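Long-range contact in uroporphyrinogen-III C-methyltransferase (Pseudomonas denitrificans, PDB 1S4D), which methylates uroporphyrinogen III twice, at C-2 and C-7, with S-adenosyl-L-methionine to make precorrin-2 for cobalamin and siroheme synthesis: residues L196-F209 with L221-A233. Numbering follows the deposited sequence.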
loop_
_atom_site.group_PDB
_atom_site.type_symbol
_atom_site.label_atom_id
_atom_site.label_comp_id
_atom_site.label_asym_id
_atom_site.label_seq_id
_atom_site.Cartn_x
_atom_site.Cartn_y
_atom_site.Cartn_z
ATOM N N LEU B 196 -1.390 22.676 -8.623
ATOM C CA LEU B 196 -0.168 22.069 -9.085
ATOM C C LEU B 196 0.499 22.904 -10.171
ATOM O O LEU B 196 1.719 23.077 -10.147
ATOM C CB LEU B 196 -0.488 20.677 -9.619
ATOM C CG LEU B 196 -0.233 19.380 -8.849
ATOM C CD1 LEU B 196 0.130 19.577 -7.350
ATOM C CD2 LEU B 196 -1.388 18.382 -9.063
ATOM N N ILE B 197 -0.279 23.411 -11.129
ATOM C CA ILE B 197 0.298 24.245 -12.193
ATOM C C ILE B 197 0.867 25.576 -11.631
ATOM O O ILE B 197 1.905 26.057 -12.088
ATOM C CB ILE B 197 -0.739 24.505 -13.369
ATOM C CG1 ILE B 197 -1.092 23.190 -14.099
ATOM C CG2 ILE B 197 -0.231 25.606 -14.364
ATOM C CD1 ILE B 197 -2.319 23.255 -15.020
ATOM N N ALA B 198 0.181 26.176 -10.655
ATOM C CA ALA B 198 0.668 27.397 -10.005
ATOM C C ALA B 198 1.967 27.067 -9.258
ATOM O O ALA B 198 2.842 27.925 -9.080
ATOM C CB ALA B 198 -0.386 27.963 -9.055
ATOM N N GLY B 199 2.088 25.793 -8.872
ATOM C CA GLY B 199 3.244 25.289 -8.173
ATOM C C GLY B 199 4.420 24.903 -9.041
ATOM O O GLY B 199 5.404 24.393 -8.527
ATOM N N GLY B 200 4.343 25.101 -10.342
ATOM C CA GLY B 200 5.522 24.891 -11.176
ATOM C C GLY B 200 5.498 23.653 -12.050
ATOM O O GLY B 200 6.379 23.431 -12.889
ATOM N N ARG B 201 4.480 22.833 -11.826
ATOM C CA ARG B 201 4.210 21.687 -12.649
ATOM C C ARG B 201 3.880 22.124 -14.085
ATOM O O ARG B 201 3.291 23.194 -14.295
ATOM C CB ARG B 201 3.019 20.986 -12.033
ATOM C CG ARG B 201 3.398 20.067 -10.907
ATOM C CD ARG B 201 4.411 19.030 -11.351
ATOM N NE ARG B 201 5.040 18.453 -10.202
ATOM C CZ ARG B 201 5.239 17.165 -10.044
ATOM N NH1 ARG B 201 5.813 16.753 -8.926
ATOM N NH2 ARG B 201 4.884 16.301 -10.993
ATOM N N SER B 202 4.254 21.330 -15.080
ATOM C CA SER B 202 4.010 21.738 -16.463
ATOM C C SER B 202 2.546 21.487 -16.877
ATOM O O SER B 202 2.019 20.411 -16.609
ATOM C CB SER B 202 4.951 21.002 -17.416
ATOM O OG SER B 202 4.435 21.022 -18.745
ATOM N N PRO B 203 1.908 22.454 -17.555
ATOM C CA PRO B 203 0.515 22.277 -18.020
ATOM C C PRO B 203 0.348 20.996 -18.851
ATOM O O PRO B 203 -0.727 20.395 -18.866
ATOM C CB PRO B 203 0.253 23.533 -18.873
ATOM C CG PRO B 203 1.216 24.553 -18.368
ATOM C CD PRO B 203 2.455 23.776 -17.930
ATOM N N ASP B 204 1.430 20.556 -19.481
ATOM C CA ASP B 204 1.425 19.339 -20.277
ATOM C C ASP B 204 1.881 18.087 -19.560
ATOM O O ASP B 204 1.948 17.044 -20.175
ATOM C CB ASP B 204 2.333 19.519 -21.487
ATOM C CG ASP B 204 1.888 20.652 -22.363
ATOM O OD1 ASP B 204 2.668 21.095 -23.237
ATOM O OD2 ASP B 204 0.757 21.162 -22.230
ATOM N N GLU B 205 2.236 18.153 -18.288
ATOM C CA GLU B 205 2.712 16.931 -17.657
ATOM C C GLU B 205 1.617 15.855 -17.702
ATOM O O GLU B 205 0.450 16.168 -17.425
ATOM C CB GLU B 205 3.153 17.201 -16.238
ATOM C CG GLU B 205 3.412 15.967 -15.413
ATOM C CD GLU B 205 4.138 16.295 -14.138
ATOM O OE1 GLU B 205 5.016 15.499 -13.742
ATOM O OE2 GLU B 205 3.843 17.355 -13.533
ATOM N N PRO B 206 1.991 14.615 -18.068
ATOM C CA PRO B 206 1.025 13.516 -18.195
ATOM C C PRO B 206 0.349 13.196 -16.874
ATOM O O PRO B 206 0.947 13.295 -15.808
ATOM C CB PRO B 206 1.888 12.322 -18.634
ATOM C CG PRO B 206 3.180 12.902 -19.118
ATOM C CD PRO B 206 3.366 14.174 -18.388
ATOM N N VAL B 207 -0.911 12.800 -16.991
ATOM C CA VAL B 207 -1.814 12.520 -15.882
ATOM C C VAL B 207 -2.659 11.308 -16.330
ATOM O O VAL B 207 -3.018 11.190 -17.504
ATOM C CB VAL B 207 -2.720 13.768 -15.634
ATOM C CG1 VAL B 207 -3.963 13.444 -14.839
ATOM C CG2 VAL B 207 -1.940 14.881 -14.975
ATOM N N ALA B 208 -2.954 10.395 -15.411
ATOM C CA ALA B 208 -3.906 9.319 -15.703
ATOM C C ALA B 208 -4.953 9.273 -14.607
ATOM O O ALA B 208 -4.657 9.576 -13.453
ATOM C CB ALA B 208 -3.209 7.976 -15.832
ATOM N N PHE B 209 -6.182 8.925 -14.988
ATOM C CA PHE B 209 -7.273 8.690 -14.056
ATOM C C PHE B 209 -7.513 7.210 -14.158
ATOM O O PHE B 209 -7.613 6.671 -15.275
ATOM C CB PHE B 209 -8.551 9.427 -14.503
ATOM C CG PHE B 209 -8.530 10.907 -14.251
ATOM C CD1 PHE B 209 -9.247 11.448 -13.195
ATOM C CD2 PHE B 209 -7.788 11.761 -15.079
ATOM C CE1 PHE B 209 -9.215 12.814 -12.940
ATOM C CE2 PHE B 209 -7.745 13.137 -14.843
ATOM C CZ PHE B 209 -8.462 13.671 -13.771
ATOM N N LEU B 221 -8.145 6.990 -18.231
ATOM C CA LEU B 221 -7.986 8.100 -19.128
ATOM C C LEU B 221 -6.606 8.728 -18.911
ATOM O O LEU B 221 -6.262 9.130 -17.803
ATOM C CB LEU B 221 -9.089 9.126 -18.866
ATOM C CG LEU B 221 -8.859 10.587 -19.303
ATOM C CD1 LEU B 221 -8.945 10.762 -20.847
ATOM C CD2 LEU B 221 -9.794 11.544 -18.575
ATOM N N GLU B 222 -5.821 8.801 -19.974
ATOM C CA GLU B 222 -4.634 9.641 -19.978
ATOM C C GLU B 222 -4.921 10.932 -20.685
ATOM O O GLU B 222 -5.714 10.994 -21.630
ATOM C CB GLU B 222 -3.439 8.999 -20.665
ATOM C CG GLU B 222 -3.549 7.504 -20.796
ATOM C CD GLU B 222 -2.260 6.865 -21.238
ATOM O OE1 GLU B 222 -1.332 7.548 -21.749
ATOM O OE2 GLU B 222 -2.186 5.653 -21.085
ATOM N N THR B 223 -4.171 11.912 -20.217
ATOM C CA THR B 223 -4.447 13.323 -20.332
ATOM C C THR B 223 -3.221 14.098 -19.823
ATOM O O THR B 223 -2.151 13.522 -19.633
ATOM C CB THR B 223 -5.774 13.693 -19.612
ATOM O OG1 THR B 223 -6.176 14.988 -20.092
ATOM C CG2 THR B 223 -5.606 13.913 -18.111
ATOM N N THR B 224 -3.391 15.383 -19.511
ATOM C CA THR B 224 -2.338 16.216 -18.944
ATOM C C THR B 224 -2.956 17.066 -17.854
ATOM O O THR B 224 -4.184 17.065 -17.705
ATOM C CB THR B 224 -1.726 17.129 -20.013
ATOM O OG1 THR B 224 -2.756 17.975 -20.552
ATOM C CG2 THR B 224 -1.197 16.320 -21.195
ATOM N N LEU B 225 -2.127 17.794 -17.095
ATOM C CA LEU B 225 -2.632 18.629 -15.992
ATOM C C LEU B 225 -3.606 19.712 -16.500
ATOM O O LEU B 225 -4.706 19.884 -15.960
ATOM C CB LEU B 225 -1.483 19.278 -15.210
ATOM C CG LEU B 225 -0.694 18.449 -14.181
ATOM C CD1 LEU B 225 0.497 19.253 -13.653
ATOM C CD2 LEU B 225 -1.552 17.902 -13.029
ATOM N N ALA B 226 -3.210 20.429 -17.551
ATOM C CA ALA B 226 -4.064 21.470 -18.087
ATOM C C ALA B 226 -5.386 20.866 -18.547
ATOM O O ALA B 226 -6.435 21.384 -18.196
ATOM C CB ALA B 226 -3.385 22.191 -19.206
ATOM N N ARG B 227 -5.342 19.769 -19.304
ATOM C CA ARG B 227 -6.559 19.211 -19.900
ATOM C C ARG B 227 -7.359 18.304 -18.972
ATOM O O ARG B 227 -8.459 17.882 -19.329
ATOM C CB ARG B 227 -6.227 18.417 -21.157
ATOM C CG ARG B 227 -5.852 19.264 -22.362
ATOM C CD ARG B 227 -4.838 18.602 -23.279
ATOM N NE ARG B 227 -4.989 17.149 -23.280
ATOM C CZ ARG B 227 -5.784 16.478 -24.110
ATOM N NH1 ARG B 227 -5.861 15.146 -24.028
ATOM N NH2 ARG B 227 -6.503 17.141 -25.025
ATOM N N ALA B 228 -6.815 17.994 -17.797
ATOM C CA ALA B 228 -7.395 16.961 -16.945
ATOM C C ALA B 228 -8.868 17.199 -16.608
ATOM O O ALA B 228 -9.712 16.296 -16.753
ATOM C CB ALA B 228 -6.582 16.804 -15.691
ATOM N N GLU B 229 -9.173 18.421 -16.171
ATOM C CA GLU B 229 -10.516 18.756 -15.710
ATOM C C GLU B 229 -11.549 18.607 -16.821
ATOM O O GLU B 229 -12.574 17.978 -16.612
ATOM C CB GLU B 229 -10.573 20.138 -15.074
ATOM C CG GLU B 229 -11.981 20.524 -14.657
ATOM C CD GLU B 229 -12.114 21.976 -14.255
ATOM O OE1 GLU B 229 -13.136 22.286 -13.612
ATOM O OE2 GLU B 229 -11.207 22.799 -14.565
ATOM N N ALA B 230 -11.262 19.164 -17.994
ATOM C CA ALA B 230 -12.168 19.043 -19.136
ATOM C C ALA B 230 -12.306 17.592 -19.621
ATOM O O ALA B 230 -13.421 17.115 -19.896
ATOM C CB ALA B 230 -11.740 19.968 -20.291
ATOM N N ASP B 231 -11.172 16.898 -19.698
ATOM C CA ASP B 231 -11.154 15.561 -20.250
ATOM C C ASP B 231 -11.995 14.599 -19.433
ATOM O O ASP B 231 -12.773 13.831 -19.997
ATOM C CB ASP B 231 -9.721 15.052 -20.415
ATOM C CG ASP B 231 -9.064 15.632 -21.624
ATOM O OD1 ASP B 231 -9.772 16.316 -22.391
ATOM O OD2 ASP B 231 -7.861 15.477 -21.905
ATOM N N VAL B 232 -11.845 14.649 -18.118
ATOM C CA VAL B 232 -12.488 13.675 -17.260
ATOM C C VAL B 232 -13.996 13.871 -17.304
ATOM O O VAL B 232 -14.770 12.901 -17.277
ATOM C CB VAL B 232 -11.906 13.696 -15.809
ATOM C CG1 VAL B 232 -12.229 14.990 -15.090
ATOM C CG2 VAL B 232 -12.394 12.511 -15.023
ATOM N N ALA B 233 -14.410 15.123 -17.423
ATOM C CA ALA B 233 -15.819 15.411 -17.543
ATOM C C ALA B 233 -16.348 14.809 -18.846
ATOM O O ALA B 233 -17.350 14.102 -18.843
ATOM C CB ALA B 233 -16.059 16.907 -17.483
#
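Pro203 O takes the N-H of Ala226 at 2.8 Å, in the carbonyl plane on a lone pair and nearly straight at 164°. One residue back, Leu225 N bonds Glu205 O at 3.1 Å, so two successive N-H groups just after the N-cap residue Thr224 are tied to the loop ahead of strand 206-209. From there the strands pair as an antiparallel hairpin, with Phe209 and Leu221 exchanging both backbone bonds. Leu225 packs against the loop and strand: its CD2 meets Val207 CG2 at 3.6 Å, the two side chains crossing at about a right angle, while CD1 reaches the CB of Arg201. With CG anti to the carbonyl carbon and beside the backbone N (chi1 -76°), the Phe209 ring is placed against helix 225-233. Val232 CG2 sits over one ring face, 4.0 Å from the centroid, a CH-pi contact; Ala228 CB and Thr223 CG2 meet the ring edge. Cutting Phe209 back to an alanine would probably take away the ring that Val232 and Ala228 pack on and open a gap between helix and sheet. In the mixed sheet, strand 219-224 is outermost within the chain, strand 206-211 lies between it and strand 241-245, and helix 225-235 packs on the sheet beside helix 189-198.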